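Local coordinates for iron-only hydrogenase system regulator (Thermotoga maritima, PDB 2NZC), which is of unknown function but may regulate an iron-only hydrogenase system, at residues Y41-R44 and E45-M48; L55-D58 and N59-G63. All blocks are in the same frame, centred on the assembly; numbering follows the deposited sequence.

In the fold
Contacts 1 and 2 lie in series along the chain and on opposite sides of its centre. Their centres are 28 Å apart. Both reach the same antiparallel sheet, through the neighbouring strands 35-43 and 48-57. Contact 1 is the surface turn that joins these strands. Backbone bonds hold it, and its R44 and E45 reach other subunits. Contact 2 is partly buried and lies at the far end of strand 48-57, where the chain enters helix 59-69. There a side-chain oxygen of D58 caps the helix, and apolar groups continue inward. K56 of contact 2 in one subunit pairs with E45 of contact 1 in another.

Contact 1. Residues Y41-R44 and E45-M48; sequences YPVR and EENM
V43 and M48 pair across the turn by two backbone hydrogen bonds. V43 N gives the shorter one, 2.7 Å to M48 O. M48 N returns a longer one, 3.3 Å to V43 O. The same carbonyl also takes E46 N, at 2.8 Å from V43 O. The two donors come to V43 O from opposite faces of its carbonyl plane, both well out of that plane. One oxygen thus ties the turn to the strand pair. A weak fourth bond runs from N47 N to R44 O, 3.2 Å long.

V43 and E46 lie side by side and point the same way, with V43 CG1 3.7 Å from E46 CG. V43 CG1 is anti to its backbone N (chi1 -173°), which sets this methyl against the E46 chain. F7 of the second subunit also packs on V43.

R44 and E45 reach other subunits. R44 lays one guanidinium face over P42, with CB of P42 3.6 Å above the plane. Its NH2 bonds I35 O of the third subunit. E45 makes a salt bridge to K56 of the second subunit.

N47 and M48 both face V43, with N47 in a left-handed helical conformation (phi 52°, psi 42°). This is a G1 beta bulge, closing the hairpin of strands 35-43 and 48-57.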
loop_
_atom_site.group_PDB
_atom_site.type_symbol
_atom_site.label_atom_id
_atom_site.label_comp_id
_atom_site.label_asym_id
_atom_site.label_seq_id
_atom_site.Cartn_x
_atom_site.Cartn_y
_atom_site.Cartn_z
ATOM N N TYR D 41 -3.448 -6.606 -3.659
ATOM C CA TYR D 41 -3.864 -6.080 -4.954
ATOM C C TYR D 41 -4.373 -7.223 -5.819
ATOM O O TYR D 41 -3.544 -7.998 -6.354
ATOM C CB TYR D 41 -2.672 -5.364 -5.623
ATOM C CG TYR D 41 -2.964 -4.836 -7.008
ATOM C CD1 TYR D 41 -3.609 -3.586 -7.188
ATOM C CD2 TYR D 41 -2.603 -5.562 -8.147
ATOM C CE1 TYR D 41 -3.889 -3.105 -8.474
ATOM C CE2 TYR D 41 -2.922 -5.086 -9.459
ATOM C CZ TYR D 41 -3.525 -3.855 -9.595
ATOM O OH TYR D 41 -3.836 -3.369 -10.833
ATOM N N PRO D 42 -5.719 -7.354 -5.963
ATOM C CA PRO D 42 -6.306 -8.342 -6.874
ATOM C C PRO D 42 -5.992 -8.061 -8.332
ATOM O O PRO D 42 -6.070 -6.910 -8.771
ATOM C CB PRO D 42 -7.820 -8.168 -6.672
ATOM C CG PRO D 42 -7.960 -7.475 -5.358
ATOM C CD PRO D 42 -6.764 -6.604 -5.225
ATOM N N VAL D 43 -5.703 -9.128 -9.082
ATOM C CA VAL D 43 -5.540 -9.058 -10.523
ATOM C C VAL D 43 -6.661 -9.896 -11.123
ATOM O O VAL D 43 -6.485 -11.046 -11.497
ATOM C CB VAL D 43 -4.163 -9.542 -10.977
ATOM C CG1 VAL D 43 -3.981 -9.285 -12.480
ATOM C CG2 VAL D 43 -3.065 -8.849 -10.149
ATOM N N ARG D 44 -7.835 -9.292 -11.221
ATOM C CA ARG D 44 -9.024 -10.068 -11.526
ATOM C C ARG D 44 -9.020 -10.563 -12.941
ATOM O O ARG D 44 -9.558 -11.616 -13.237
ATOM C CB ARG D 44 -10.268 -9.275 -11.185
ATOM C CG ARG D 44 -10.343 -9.098 -9.657
ATOM C CD ARG D 44 -11.790 -8.958 -9.191
ATOM N NE ARG D 44 -11.812 -8.787 -7.745
ATOM C CZ ARG D 44 -11.458 -7.671 -7.123
ATOM N NH1 ARG D 44 -11.041 -6.619 -7.822
ATOM N NH2 ARG D 44 -11.508 -7.618 -5.800
ATOM N N GLU D 45 -8.331 -9.818 -13.793
ATOM C CA GLU D 45 -8.075 -10.248 -15.157
ATOM C C GLU D 45 -7.433 -11.629 -15.152
ATOM O O GLU D 45 -7.684 -12.418 -16.041
ATOM C CB GLU D 45 -7.151 -9.229 -15.815
ATOM C CG GLU D 45 -6.820 -9.469 -17.249
ATOM C CD GLU D 45 -6.188 -8.246 -17.888
ATOM O OE1 GLU D 45 -6.061 -7.201 -17.197
ATOM O OE2 GLU D 45 -5.834 -8.336 -19.083
ATOM N N GLU D 46 -6.627 -11.919 -14.133
ATOM C CA GLU D 46 -5.879 -13.172 -14.077
ATOM C C GLU D 46 -6.317 -14.138 -12.966
ATOM O O GLU D 46 -5.646 -15.154 -12.744
ATOM C CB GLU D 46 -4.365 -12.896 -13.967
ATOM C CG GLU D 46 -3.788 -11.991 -15.051
ATOM C CD GLU D 46 -3.795 -12.615 -16.443
ATOM O OE1 GLU D 46 -3.816 -13.860 -16.551
ATOM O OE2 GLU D 46 -3.776 -11.852 -17.433
ATOM N N ASN D 47 -7.420 -13.817 -12.273
ATOM C CA ASN D 47 -7.918 -14.634 -11.152
ATOM C C ASN D 47 -6.808 -14.901 -10.131
ATOM O O ASN D 47 -6.641 -16.010 -9.618
ATOM C CB ASN D 47 -8.575 -15.940 -11.646
ATOM C CG ASN D 47 -9.815 -15.682 -12.499
ATOM O OD1 ASN D 47 -10.626 -14.805 -12.191
ATOM N ND2 ASN D 47 -9.955 -16.434 -13.583
HETATM N N MSE D 48 -6.039 -13.854 -9.862
HETATM C CA MSE D 48 -4.928 -13.939 -8.957
HETATM C C MSE D 48 -4.921 -12.723 -8.068
HETATM O O MSE D 48 -5.613 -11.747 -8.312
HETATM C CB MSE D 48 -3.619 -14.041 -9.731
HETATM C CG MSE D 48 -3.207 -15.454 -10.035
HETATM SE SE MSE D 48 -1.777 -15.470 -11.361
HETATM C CE MSE D 48 -2.037 -17.266 -12.048
#

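Contact 2. Residues L55-D58 and N59-G63; sequences LKTD and NDTIG
D58 OD1 is gripped by two donors of T61. The hydroxyl OG1 of T61 donates to D58 OD1 over a very short 2.5 Å. It meets the syn side of the oxygen, 17° out of the carboxylate plane. The backbone N of T61 reaches D58 OD1 on the anti side at 3.1 Å, further out of that plane. D58 is the N-cap of helix 59-69, and this N-H bond is the capping bond. CG of D58 sits between its backbone N and carbonyl carbon (chi1 56°), which turns the carboxylate back over the first helical turn. The D58 and T61 side chains cross at about a right angle. An alanine here removes the carboxylate, which would probably leave the T61 hydroxyl without this acceptor and free to turn, and T61 N with only its weak bond to D58 O across the contact.

The backbone carbonyl of D58 starts the helical bonding. I62 N donates to D58 O at 3.1 Å, almost straight at 179°.

T57 packs against the same turn from the strand. Its OG1 lies 3.1 Å from T61 CB and close to the T61 methyl. That hydroxyl is hydrogen-bonded to D34. The T57 methyl, CG2, meets I62 CB at 4.1 Å. Further in, CD1 of L55 touches CD1 of I62 at 4.4 Å, and L10 of strand 6-15 packs on both. A water bridges T57 O and N59 OD1, donating to both, at 2.9 Å from T57 O.

Polar capping and apolar packing thus meet where strand 48-57 passes into helix 59-69. The negative carboxylate at the N-terminus probably also interacts favourably with the helix dipole.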
loop_
_atom_site.group_PDB
_atom_site.type_symbol
_atom_site.label_atom_id
_atom_site.label_comp_id
_atom_site.label_asym_id
_atom_site.label_seq_id
_atom_site.Cartn_x
_atom_site.Cartn_y
_atom_site.Cartn_z
ATOM N N LEU D 55 8.077 -7.417 7.103
ATOM C CA LEU D 55 8.094 -7.943 8.451
ATOM C C LEU D 55 9.357 -7.464 9.085
ATOM O O LEU D 55 10.345 -7.220 8.390
ATOM C CB LEU D 55 8.115 -9.476 8.452
ATOM C CG LEU D 55 6.787 -10.139 8.069
ATOM C CD1 LEU D 55 6.753 -10.452 6.592
ATOM C CD2 LEU D 55 6.596 -11.381 8.923
ATOM N N LYS D 56 9.332 -7.298 10.398
ATOM C CA LYS D 56 10.576 -7.202 11.143
ATOM C C LYS D 56 10.540 -8.341 12.151
ATOM O O LYS D 56 9.745 -8.327 13.080
ATOM C CB LYS D 56 10.730 -5.857 11.834
ATOM C CG LYS D 56 12.143 -5.653 12.408
ATOM C CD LYS D 56 12.242 -4.379 13.205
ATOM C CE LYS D 56 13.588 -4.269 13.888
ATOM N NZ LYS D 56 13.456 -3.413 15.097
ATOM N N THR D 57 11.372 -9.352 11.947
ATOM C CA THR D 57 11.213 -10.559 12.729
ATOM C C THR D 57 12.495 -11.376 12.822
ATOM O O THR D 57 13.552 -10.956 12.354
ATOM C CB THR D 57 10.007 -11.409 12.234
ATOM O OG1 THR D 57 9.654 -12.342 13.267
ATOM C CG2 THR D 57 10.339 -12.147 10.974
ATOM N N ASP D 58 12.422 -12.538 13.451
ATOM C CA ASP D 58 13.663 -13.288 13.646
ATOM C C ASP D 58 13.735 -14.449 12.646
ATOM O O ASP D 58 12.845 -14.606 11.795
ATOM C CB ASP D 58 13.834 -13.712 15.110
ATOM C CG ASP D 58 12.679 -14.512 15.621
ATOM O OD1 ASP D 58 11.849 -14.923 14.798
ATOM O OD2 ASP D 58 12.614 -14.760 16.847
ATOM N N ASN D 59 14.817 -15.209 12.710
ATOM C CA ASN D 59 15.040 -16.278 11.760
ATOM C C ASN D 59 14.003 -17.381 11.857
ATOM O O ASN D 59 13.504 -17.842 10.826
ATOM C CB ASN D 59 16.437 -16.870 11.961
ATOM C CG ASN D 59 17.441 -16.296 11.003
ATOM O OD1 ASN D 59 17.396 -15.096 10.682
ATOM N ND2 ASN D 59 18.356 -17.152 10.513
ATOM N N ASP D 60 13.717 -17.813 13.091
ATOM C CA ASP D 60 12.715 -18.856 13.370
ATOM C C ASP D 60 11.389 -18.475 12.705
ATOM O O ASP D 60 10.728 -19.302 12.105
ATOM C CB ASP D 60 12.432 -19.030 14.883
ATOM C CG ASP D 60 13.598 -19.529 15.658
ATOM O OD1 ASP D 60 14.558 -20.063 15.063
ATOM O OD2 ASP D 60 13.564 -19.419 16.897
ATOM N N THR D 61 11.021 -17.211 12.805
ATOM C CA THR D 61 9.705 -16.764 12.414
ATOM C C THR D 61 9.554 -16.634 10.884
ATOM O O THR D 61 8.603 -17.163 10.327
ATOM C CB THR D 61 9.328 -15.428 13.117
ATOM O OG1 THR D 61 9.441 -15.599 14.543
ATOM C CG2 THR D 61 7.910 -15.035 12.789
ATOM N N ILE D 62 10.484 -15.959 10.214
ATOM C CA ILE D 62 10.409 -15.831 8.739
ATOM C C ILE D 62 10.410 -17.219 8.058
ATOM O O ILE D 62 9.642 -17.474 7.123
ATOM C CB ILE D 62 11.516 -14.865 8.190
ATOM C CG1 ILE D 62 11.161 -14.336 6.813
ATOM C CG2 ILE D 62 12.917 -15.492 8.251
ATOM C CD1 ILE D 62 9.926 -13.430 6.848
ATOM N N GLY D 63 11.235 -18.112 8.578
ATOM C CA GLY D 63 11.343 -19.503 8.107
ATOM C C GLY D 63 10.061 -20.295 8.268
ATOM O O GLY D 63 9.655 -21.023 7.355
HETATM O O HOH W 1 15.857 -12.370 11.440
#